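Local structure of beta-glucosidase (Chaetomella raphigera, 6JXG) at residues A[63-68]-A[369-374]; A[317-322]-A[390-395]. The protein probably hydrolyses terminal, non-reducing beta-D-glucosyl residues and releases beta-D-glucose, as a secreted family 3 glycoside hydrolase of cellulose breakdown. All coordinates share one frame; numbering follows the deposited sequence.

Both contacts join loops that are far apart in sequence, and both draw their second segment from the long excursion between strand 351-355 and helix 396-406. Neither is true core: contact 1 is partly buried and contact 2 lies at the surface, with centres about 13 Å apart. The chemistry follows the setting. Contact 1 spans the barrel and C-terminal domains through a salt bridge and a bridging water, whereas contact 2 brings the loop 317-322, between helices 278-294 and 323-332, against 390-395 by van der Waals packing alone. They touch at glycosylated Asn68, whose backbone O lies 3.3 Å from Val318 N, a probable hydrogen bond, and where Arg372 CD packs on Phe390 CE2.

Contact 1: residues A[63-68]-A[369-374]; sequences IRFVQN and CSDRGC. With NAG (2-acetamido-2-deoxy-beta-D-glucopyranose), chain B.
A salt bridge between Arg64 and Asp371 spans the boundary of the two catalytic-region domains of a family 3 glycoside hydrolase, tying the loop after strand 55-57 of the TIM-barrel-like N-terminal domain to an excursion of the C-terminal domain. The arginine has CG anti to the backbone N (chi1 -166°) and runs extended as far as NE, which carries its guanidinium across to the carboxylate. NH2 donates to Asp371 OD1 over 3.0 Å in a nearly straight bond of 168°. The acceptor lies close to the guanidinium plane, but the nitrogen meets OD1 from above the carboxylate plane, 44° out of it. OD2, also close to Arg64 NH2 at 3.2 Å, is hydrogen-bonded to the hydroxyl of Tyr444, and Arg64 NH1 is engaged in a second salt bridge with Asp58, so both charged groups are fixed from more than one direction. Phe65 folds back along its neighbour: its CZ sits 3.2 Å above the guanidinium plane, offset toward the rim, while Arg64 CG lies over one face of the phenyl ring.

The loop 369-374 is closed on itself by the disulfide between Cys369 and Cys374, and Arg372 is anchored by a salt bridge to Asp389. At the far end of 63-68, Asn68 ND2 is bonded covalently to C1 of an N-acetylglucosamine (NAG), and Gln67 CB packs 3.8 Å from NAG C8, the methyl of the acetamido group. Between the domains a water closes the bridge, accepting from Arg64 NE at 3.1 Å and donating to Asp371 OD1 at 2.6 Å.

Contact 2: residues A[317-322]-A[390-395]; sequences NVQADH and FPYLVA
Gln319 reaches Pro391 from a loop that forms an Asx turn two residues earlier, at Asn317. There the side-chain oxygen OD1 accepts from Gln319 N at 3.2 Å, and also from Gln319 NE2 at 3.3 Å; the two donors come from opposite faces of the Asn317 amide. Val318, next in line, turns inward onto Glu97 and Ala100 of helix 84-100. Gln319 itself has CG anti to the carbonyl carbon (chi1 -65°) and continues extended, which brings its amide to the CB-CG edge of Pro391, the two side chains crossing at a slant. OE1 does the touching, 3.5 Å from Pro391 CG and nearly as near to CB, and it approaches Tyr392 CE2 more loosely at 4.4 Å. With an alanine here, Pro391 would probably lose its cover on this side and Asn317 OD1 would be left with the backbone N as its one donor from this residue.

This is surface packing between the loop that leads from helix 278-294 into helix 323-332 and the end of the excursion that precedes helix 396-406 in the C-terminal domain of the family 3 fold. From Gln319 the chain makes a type II' beta turn, with Ala320 at a positive phi of 50° and His322 N bonded to Gln319 O at 3.0 Å. Ala320 CB stands 3.8 Å above one face of the His322 ring, whose ND1 and NE2 are bound by Glu97 and Gln96 of helix 84-100. On the facing segment Tyr392 is anchored through its hydroxyl to Glu510, and Ala395, at the N-cap of helix 396-406, bonds through its backbone N to Asp398 OD2.

Contact 1: residues A[63-68]-A[369-374]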
ATOM      1  N   ILE A  63     -12.916   2.416  -6.785  1.00 10.88           N
ATOM      2  CA  ILE A  63     -14.140   1.612  -6.609  1.00 10.21           C
ATOM      3  C   ILE A  63     -14.124   0.523  -7.662  1.00 10.16           C
ATOM      4  O   ILE A  63     -13.980   0.821  -8.895  1.00 11.54           O
ATOM      5  CB  ILE A  63     -15.401   2.443  -6.844  1.00 11.20           C
ATOM      6  CG1 ILE A  63     -15.359   3.785  -6.106  1.00 11.44           C
ATOM      7  CG2 ILE A  63     -16.634   1.599  -6.476  1.00 10.07           C
ATOM      8  CD1 ILE A  63     -15.055   3.705  -4.627  1.00 11.94           C
ATOM      9  N   ARG A  64     -14.175  -0.729  -7.229  1.00 10.21           N
ATOM     10  CA  ARG A  64     -14.222  -1.857  -8.147  1.00  9.63           C
ATOM     11  C   ARG A  64     -15.643  -2.003  -8.801  1.00 10.32           C
ATOM     12  O   ARG A  64     -16.661  -1.692  -8.178  1.00  9.84           O
ATOM     13  CB  ARG A  64     -13.858  -3.107  -7.391  1.00 10.30           C
ATOM     14  CG  ARG A  64     -13.543  -4.317  -8.270  1.00  9.98           C
ATOM     15  CD  ARG A  64     -13.245  -5.508  -7.334  1.00 10.50           C
ATOM     16  NE  ARG A  64     -13.047  -6.678  -8.173  1.00 11.05           N
ATOM     17  CZ  ARG A  64     -13.109  -7.956  -7.736  1.00 11.48           C
ATOM     18  NH1 ARG A  64     -13.358  -8.263  -6.469  1.00  9.60           N
ATOM     19  NH2 ARG A  64     -12.938  -8.917  -8.629  1.00 12.70           N
ATOM     20  N   PHE A  65     -15.633  -2.380 -10.070  1.00  9.83           N
ATOM     21  CA  PHE A  65     -16.802  -2.733 -10.923  1.00 11.06           C
ATOM     22  C   PHE A  65     -17.570  -1.495 -11.448  1.00 11.18           C
ATOM     23  O   PHE A  65     -17.995  -1.457 -12.612  1.00 11.36           O
ATOM     24  CB  PHE A  65     -17.777  -3.734 -10.234  1.00 11.41           C
ATOM     25  CG  PHE A  65     -17.162  -5.076  -9.879  1.00 12.05           C
ATOM     26  CD1 PHE A  65     -16.706  -5.936 -10.870  1.00 12.56           C
ATOM     27  CD2 PHE A  65     -17.089  -5.523  -8.585  1.00 11.26           C
ATOM     28  CE1 PHE A  65     -16.165  -7.176 -10.580  1.00 13.33           C
ATOM     29  CE2 PHE A  65     -16.557  -6.801  -8.306  1.00 11.43           C
ATOM     30  CZ  PHE A  65     -16.108  -7.614  -9.305  1.00 12.12           C
ATOM     31  N   VAL A  66     -17.815  -0.522 -10.598  1.00 10.91           N
ATOM     32  CA  VAL A  66     -18.656   0.618 -10.940  1.00 11.42           C
ATOM     33  C   VAL A  66     -18.012   1.531 -11.992  1.00 12.14           C
ATOM     34  O   VAL A  66     -16.808   1.826 -11.958  1.00 11.02           O
ATOM     35  CB  VAL A  66     -18.964   1.414  -9.663  1.00 11.85           C
ATOM     36  CG1 VAL A  66     -19.890   2.575  -9.919  1.00 13.20           C
ATOM     37  CG2 VAL A  66     -19.553   0.514  -8.615  1.00 11.72           C
ATOM     38  N   GLN A  67     -18.821   1.982 -12.954  1.00 11.75           N
ATOM     39  CA  GLN A  67     -18.350   2.850 -13.969  1.00 11.88           C
ATOM     40  C   GLN A  67     -18.298   4.308 -13.457  1.00 11.97           C
ATOM     41  O   GLN A  67     -18.915   4.664 -12.400  1.00 10.76           O
ATOM     42  CB  GLN A  67     -19.194   2.730 -15.245  1.00 13.56           C
ATOM     43  CG  GLN A  67     -19.307   1.359 -15.824  1.00 13.34           C
ATOM     44  CD  GLN A  67     -17.939   0.785 -16.055  1.00 17.38           C
ATOM     45  OE1 GLN A  67     -17.167   1.384 -16.760  1.00 19.09           O
ATOM     46  NE2 GLN A  67     -17.596  -0.335 -15.395  1.00 17.43           N
ATOM     47  N   ASN A  68     -17.551   5.125 -14.206  1.00 12.35           N
ATOM     48  CA  ASN A  68     -17.413   6.567 -13.895  1.00 12.88           C
ATOM     49  C   ASN A  68     -16.882   6.771 -12.494  1.00 12.30           C
ATOM     50  O   ASN A  68     -17.365   7.610 -11.764  1.00 10.98           O
ATOM     51  CB  ASN A  68     -18.743   7.270 -14.020  1.00 14.74           C
ATOM     52  CG  ASN A  68     -18.989   7.774 -15.398  1.00 18.15           C
ATOM     53  OD1 ASN A  68     -18.044   8.140 -16.130  1.00 17.64           O
ATOM     54  ND2 ASN A  68     -20.251   7.774 -15.797  1.00 22.81           N
ATOM     55  N   CYS A 369      -9.427  -6.983 -19.931  1.00 18.17           N
ATOM     56  CA  CYS A 369      -9.064  -8.234 -19.227  1.00 16.00           C
ATOM     57  C   CYS A 369      -9.736  -8.171 -17.908  1.00 15.62           C
ATOM     58  O   CYS A 369      -9.550  -7.201 -17.183  1.00 14.90           O
ATOM     59  CB  CYS A 369      -7.508  -8.372 -19.033  1.00 19.59           C
ATOM     60  SG  CYS A 369      -6.527  -8.193 -20.582  1.00 26.76           S
ATOM     61  N   SER A 370     -10.445  -9.235 -17.544  1.00 15.38           N
ATOM     62  CA  SER A 370     -11.200  -9.304 -16.318  1.00 16.03           C
ATOM     63  C   SER A 370     -10.266  -9.067 -15.119  1.00 13.79           C
ATOM     64  O   SER A 370      -9.176  -9.669 -15.022  1.00 11.58           O
ATOM     65  CB  SER A 370     -11.837 -10.686 -16.230  1.00 17.63           C
ATOM     66  OG  SER A 370     -12.514 -10.835 -15.019  1.00 21.76           O
ATOM     67  N   ASP A 371     -10.654  -8.178 -14.215  1.00 12.94           N
ATOM     68  CA  ASP A 371      -9.837  -7.869 -13.036  1.00 12.41           C
ATOM     69  C   ASP A 371      -8.386  -7.489 -13.376  1.00 12.53           C
ATOM     70  O   ASP A 371      -7.512  -7.642 -12.573  1.00 11.76           O
ATOM     71  CB  ASP A 371      -9.860  -9.022 -12.025  1.00 13.58           C
ATOM     72  CG  ASP A 371     -11.260  -9.328 -11.498  1.00 13.87           C
ATOM     73  OD1 ASP A 371     -12.084  -8.404 -11.427  1.00 14.29           O
ATOM     74  OD2 ASP A 371     -11.485 -10.477 -11.073  1.00 13.62           O
ATOM     75  N   ARG A 372      -8.179  -6.927 -14.567  1.00 12.32           N
ATOM     76  CA  ARG A 372      -6.852  -6.477 -15.108  1.00 13.46           C
ATOM     77  C   ARG A 372      -5.865  -7.651 -15.189  1.00 13.31           C
ATOM     78  O   ARG A 372      -4.634  -7.451 -15.113  1.00 12.41           O
ATOM     79  CB  ARG A 372      -6.246  -5.321 -14.303  1.00 14.38           C
ATOM     80  CG  ARG A 372      -7.257  -4.265 -13.862  1.00 13.49           C
ATOM     81  CD  ARG A 372      -7.677  -3.406 -15.049  1.00 14.21           C
ATOM     82  NE  ARG A 372      -8.724  -4.029 -15.871  1.00 13.98           N
ATOM     83  CZ  ARG A 372     -10.014  -3.949 -15.670  1.00 14.05           C
ATOM     84  NH1 ARG A 372     -10.825  -4.567 -16.512  1.00 15.54           N
ATOM     85  NH2 ARG A 372     -10.527  -3.218 -14.702  1.00 15.46           N
ATOM     86  N   GLY A 373      -6.405  -8.842 -15.430  1.00 13.77           N
ATOM     87  CA  GLY A 373      -5.627 -10.087 -15.488  1.00 13.12           C
ATOM     88  C   GLY A 373      -4.905 -10.305 -16.797  1.00 14.55           C
ATOM     89  O   GLY A 373      -4.986 -11.372 -17.410  1.00 14.30           O
ATOM     90  N   CYS A 374      -4.115  -9.342 -17.198  1.00 15.35           N
ATOM     91  CA  CYS A 374      -3.134  -9.523 -18.232  1.00 15.99           C
ATOM     92  C   CYS A 374      -2.096  -8.398 -18.110  1.00 16.64           C
ATOM     93  O   CYS A 374      -2.383  -7.320 -17.505  1.00 15.59           O
ATOM     94  CB  CYS A 374      -3.831  -9.441 -19.629  1.00 17.69           C
ATOM     95  SG  CYS A 374      -4.431  -7.812 -20.127  1.00 17.87           S
TER
HETATM   96  C1  NAG B 801     -20.614   8.285 -17.094  1.00 27.20           C
HETATM   97  C2  NAG B 801     -21.750   7.562 -17.814  1.00 31.38           C
HETATM   98  C3  NAG B 801     -22.136   8.374 -19.036  1.00 36.57           C
HETATM   99  C4  NAG B 801     -22.571   9.744 -18.561  1.00 36.32           C
HETATM  100  C5  NAG B 801     -21.329  10.358 -17.940  1.00 35.10           C
HETATM  101  C6  NAG B 801     -21.438  11.814 -17.508  1.00 35.57           C
HETATM  102  C7  NAG B 801     -21.830   5.134 -17.683  1.00 33.52           C
HETATM  103  C8  NAG B 801     -21.326   3.803 -18.154  1.00 32.95           C
HETATM  104  N2  NAG B 801     -21.335   6.231 -18.229  1.00 28.98           N
HETATM  105  O3  NAG B 801     -23.211   7.711 -19.655  1.00 37.23           O
HETATM  106  O4  NAG B 801     -23.053  10.495 -19.658  1.00 40.44           O
HETATM  107  O5  NAG B 801     -21.060   9.600 -16.791  1.00 28.83           O
HETATM  108  O6  NAG B 801     -22.662  11.856 -16.817  1.00 43.84           O
HETATM  109  O7  NAG B 801     -22.686   5.197 -16.816  1.00 40.12           O
HETATM  110  O   HOH W   1     -12.111  -5.819 -10.997  1.00 12.07           O

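Contact 2: residues A[317-322]-A[390-395]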
ATOM      1  N   ASN A 317     -21.969   9.895 -11.853  1.00 13.43           N
ATOM      2  CA  ASN A 317     -20.562  10.011 -12.181  1.00 15.58           C
ATOM      3  C   ASN A 317     -19.928  10.681 -10.985  1.00 13.80           C
ATOM      4  O   ASN A 317     -20.291  11.804 -10.669  1.00 15.33           O
ATOM      5  CB  ASN A 317     -20.372  10.814 -13.419  1.00 16.26           C
ATOM      6  CG  ASN A 317     -18.933  11.286 -13.607  1.00 17.07           C
ATOM      7  OD1 ASN A 317     -17.987  10.648 -13.202  1.00 16.17           O
ATOM      8  ND2 ASN A 317     -18.790  12.366 -14.313  1.00 18.08           N
ATOM      9  N   VAL A 318     -19.054   9.977 -10.290  1.00 12.07           N
ATOM     10  CA  VAL A 318     -18.485  10.519  -9.055  1.00 11.37           C
ATOM     11  C   VAL A 318     -17.023  10.985  -9.208  1.00 11.22           C
ATOM     12  O   VAL A 318     -16.381  11.244  -8.214  1.00 11.93           O
ATOM     13  CB  VAL A 318     -18.632   9.487  -7.901  1.00 11.43           C
ATOM     14  CG1 VAL A 318     -20.095   9.120  -7.629  1.00 12.49           C
ATOM     15  CG2 VAL A 318     -17.869   8.229  -8.171  1.00 11.16           C
ATOM     16  N   GLN A 319     -16.485  11.063 -10.408  1.00 11.40           N
ATOM     17  CA  GLN A 319     -15.050  11.360 -10.604  1.00 12.00           C
ATOM     18  C   GLN A 319     -14.618  12.707 -10.075  1.00 12.27           C
ATOM     19  O   GLN A 319     -13.475  12.860  -9.677  1.00 12.23           O
ATOM     20  CB  GLN A 319     -14.661  11.298 -12.052  1.00 12.53           C
ATOM     21  CG  GLN A 319     -14.797   9.872 -12.605  1.00 13.79           C
ATOM     22  CD  GLN A 319     -14.420   9.826 -14.063  1.00 14.86           C
ATOM     23  OE1 GLN A 319     -13.276  10.009 -14.412  1.00 14.75           O
ATOM     24  NE2 GLN A 319     -15.415   9.627 -14.931  1.00 15.94           N
ATOM     25  N   ALA A 320     -15.524  13.674 -10.128  1.00 12.40           N
ATOM     26  CA  ALA A 320     -15.249  14.994  -9.625  1.00 12.45           C
ATOM     27  C   ALA A 320     -13.887  15.475 -10.217  1.00 11.84           C
ATOM     28  O   ALA A 320     -13.658  15.277 -11.407  1.00 12.69           O
ATOM     29  CB  ALA A 320     -15.303  14.983  -8.097  1.00 11.98           C
ATOM     30  N   ASP A 321     -13.029  16.100  -9.409  1.00 12.05           N
ATOM     31  CA  ASP A 321     -11.731  16.609  -9.832  1.00 13.46           C
ATOM     32  C   ASP A 321     -10.614  15.661  -9.361  1.00 14.31           C
ATOM     33  O   ASP A 321      -9.452  16.060  -9.206  1.00 14.44           O
ATOM     34  CB  ASP A 321     -11.515  18.043  -9.258  1.00 14.57           C
ATOM     35  CG  ASP A 321     -11.590  18.089  -7.757  1.00 16.33           C
ATOM     36  OD1 ASP A 321     -11.115  19.079  -7.205  1.00 21.81           O
ATOM     37  OD2 ASP A 321     -12.067  17.160  -7.100  1.00 14.36           O
ATOM     38  N   HIS A 322     -10.969  14.391  -9.132  1.00 13.22           N
ATOM     39  CA  HIS A 322      -9.996  13.449  -8.516  1.00 13.26           C
ATOM     40  C   HIS A 322      -8.855  13.045  -9.402  1.00 12.92           C
ATOM     41  O   HIS A 322      -7.881  12.453  -8.919  1.00 14.74           O
ATOM     42  CB  HIS A 322     -10.744  12.215  -7.999  1.00 12.67           C
ATOM     43  CG  HIS A 322     -11.771  12.545  -6.963  1.00 12.05           C
ATOM     44  ND1 HIS A 322     -12.978  11.862  -6.859  1.00 12.23           N
ATOM     45  CD2 HIS A 322     -11.809  13.522  -6.022  1.00 11.71           C
ATOM     46  CE1 HIS A 322     -13.677  12.376  -5.868  1.00 11.68           C
ATOM     47  NE2 HIS A 322     -13.005  13.388  -5.356  1.00 11.39           N
ATOM     48  N   PHE A 390     -10.746   1.531 -15.597  1.00 11.42           N
ATOM     49  CA  PHE A 390     -10.230   2.824 -15.947  1.00 11.49           C
ATOM     50  C   PHE A 390     -11.317   3.618 -16.659  1.00 12.06           C
ATOM     51  O   PHE A 390     -11.941   3.072 -17.582  1.00 12.63           O
ATOM     52  CB  PHE A 390      -9.076   2.711 -16.941  1.00 11.09           C
ATOM     53  CG  PHE A 390      -7.847   2.017 -16.401  1.00 11.10           C
ATOM     54  CD1 PHE A 390      -6.947   2.710 -15.678  1.00 11.29           C
ATOM     55  CD2 PHE A 390      -7.600   0.665 -16.681  1.00 11.15           C
ATOM     56  CE1 PHE A 390      -5.774   2.117 -15.231  1.00 11.17           C
ATOM     57  CE2 PHE A 390      -6.446   0.056 -16.250  1.00 11.31           C
ATOM     58  CZ  PHE A 390      -5.539   0.780 -15.506  1.00 10.85           C
ATOM     59  N   PRO A 391     -11.550   4.888 -16.249  1.00 12.42           N
ATOM     60  CA  PRO A 391     -12.435   5.737 -17.091  1.00 13.46           C
ATOM     61  C   PRO A 391     -11.732   6.155 -18.395  1.00 14.21           C
ATOM     62  O   PRO A 391     -12.390   6.504 -19.357  1.00 14.28           O
ATOM     63  CB  PRO A 391     -12.709   6.980 -16.227  1.00 13.70           C
ATOM     64  CG  PRO A 391     -11.575   7.015 -15.252  1.00 13.27           C
ATOM     65  CD  PRO A 391     -11.024   5.615 -15.093  1.00 12.58           C
ATOM     66  N   TYR A 392     -10.419   6.066 -18.403  1.00 13.58           N
ATOM     67  CA  TYR A 392      -9.536   6.351 -19.553  1.00 12.71           C
ATOM     68  C   TYR A 392      -8.161   5.957 -19.008  1.00 12.51           C
ATOM     69  O   TYR A 392      -8.018   5.728 -17.803  1.00 13.10           O
ATOM     70  CB  TYR A 392      -9.575   7.842 -19.936  1.00 13.25           C
ATOM     71  CG  TYR A 392      -9.145   8.791 -18.871  1.00 12.19           C
ATOM     72  CD1 TYR A 392      -7.799   9.110 -18.679  1.00 12.06           C
ATOM     73  CD2 TYR A 392     -10.068   9.367 -17.998  1.00 13.73           C
ATOM     74  CE1 TYR A 392      -7.387   9.951 -17.667  1.00 12.17           C
ATOM     75  CE2 TYR A 392      -9.660  10.240 -16.992  1.00 11.96           C
ATOM     76  CZ  TYR A 392      -8.297  10.500 -16.810  1.00 13.09           C
ATOM     77  OH  TYR A 392      -7.881  11.376 -15.783  1.00 12.50           O
ATOM     78  N   LEU A 393      -7.180   5.772 -19.865  1.00 12.36           N
ATOM     79  CA  LEU A 393      -5.804   5.520 -19.367  1.00 12.94           C
ATOM     80  C   LEU A 393      -4.891   6.301 -20.287  1.00 13.23           C
ATOM     81  O   LEU A 393      -4.834   6.003 -21.496  1.00 13.71           O
ATOM     82  CB  LEU A 393      -5.468   4.025 -19.378  1.00 12.58           C
ATOM     83  CG  LEU A 393      -3.988   3.682 -19.089  1.00 12.49           C
ATOM     84  CD1 LEU A 393      -3.579   4.230 -17.738  1.00 11.39           C
ATOM     85  CD2 LEU A 393      -3.766   2.182 -19.178  1.00 12.15           C
ATOM     86  N   VAL A 394      -4.242   7.335 -19.762  1.00 12.97           N
ATOM     87  CA  VAL A 394      -3.239   8.059 -20.544  1.00 14.92           C
ATOM     88  C   VAL A 394      -1.942   7.191 -20.684  1.00 15.82           C
ATOM     89  O   VAL A 394      -1.199   7.015 -19.729  1.00 13.34           O
ATOM     90  CB  VAL A 394      -2.880   9.420 -19.943  1.00 15.88           C
ATOM     91  CG1 VAL A 394      -1.892  10.127 -20.876  1.00 18.10           C
ATOM     92  CG2 VAL A 394      -4.100  10.267 -19.702  1.00 16.94           C
ATOM     93  N   ALA A 395      -1.743   6.605 -21.857  1.00 14.63           N
ATOM     94  CA  ALA A 395      -0.529   5.855 -22.104  1.00 15.58           C
ATOM     95  C   ALA A 395       0.652   6.780 -22.373  1.00 14.81           C
ATOM     96  O   ALA A 395       0.465   7.904 -22.774  1.00 16.23           O
ATOM     97  CB  ALA A 395      -0.717   4.918 -23.270  1.00 15.63           C
TER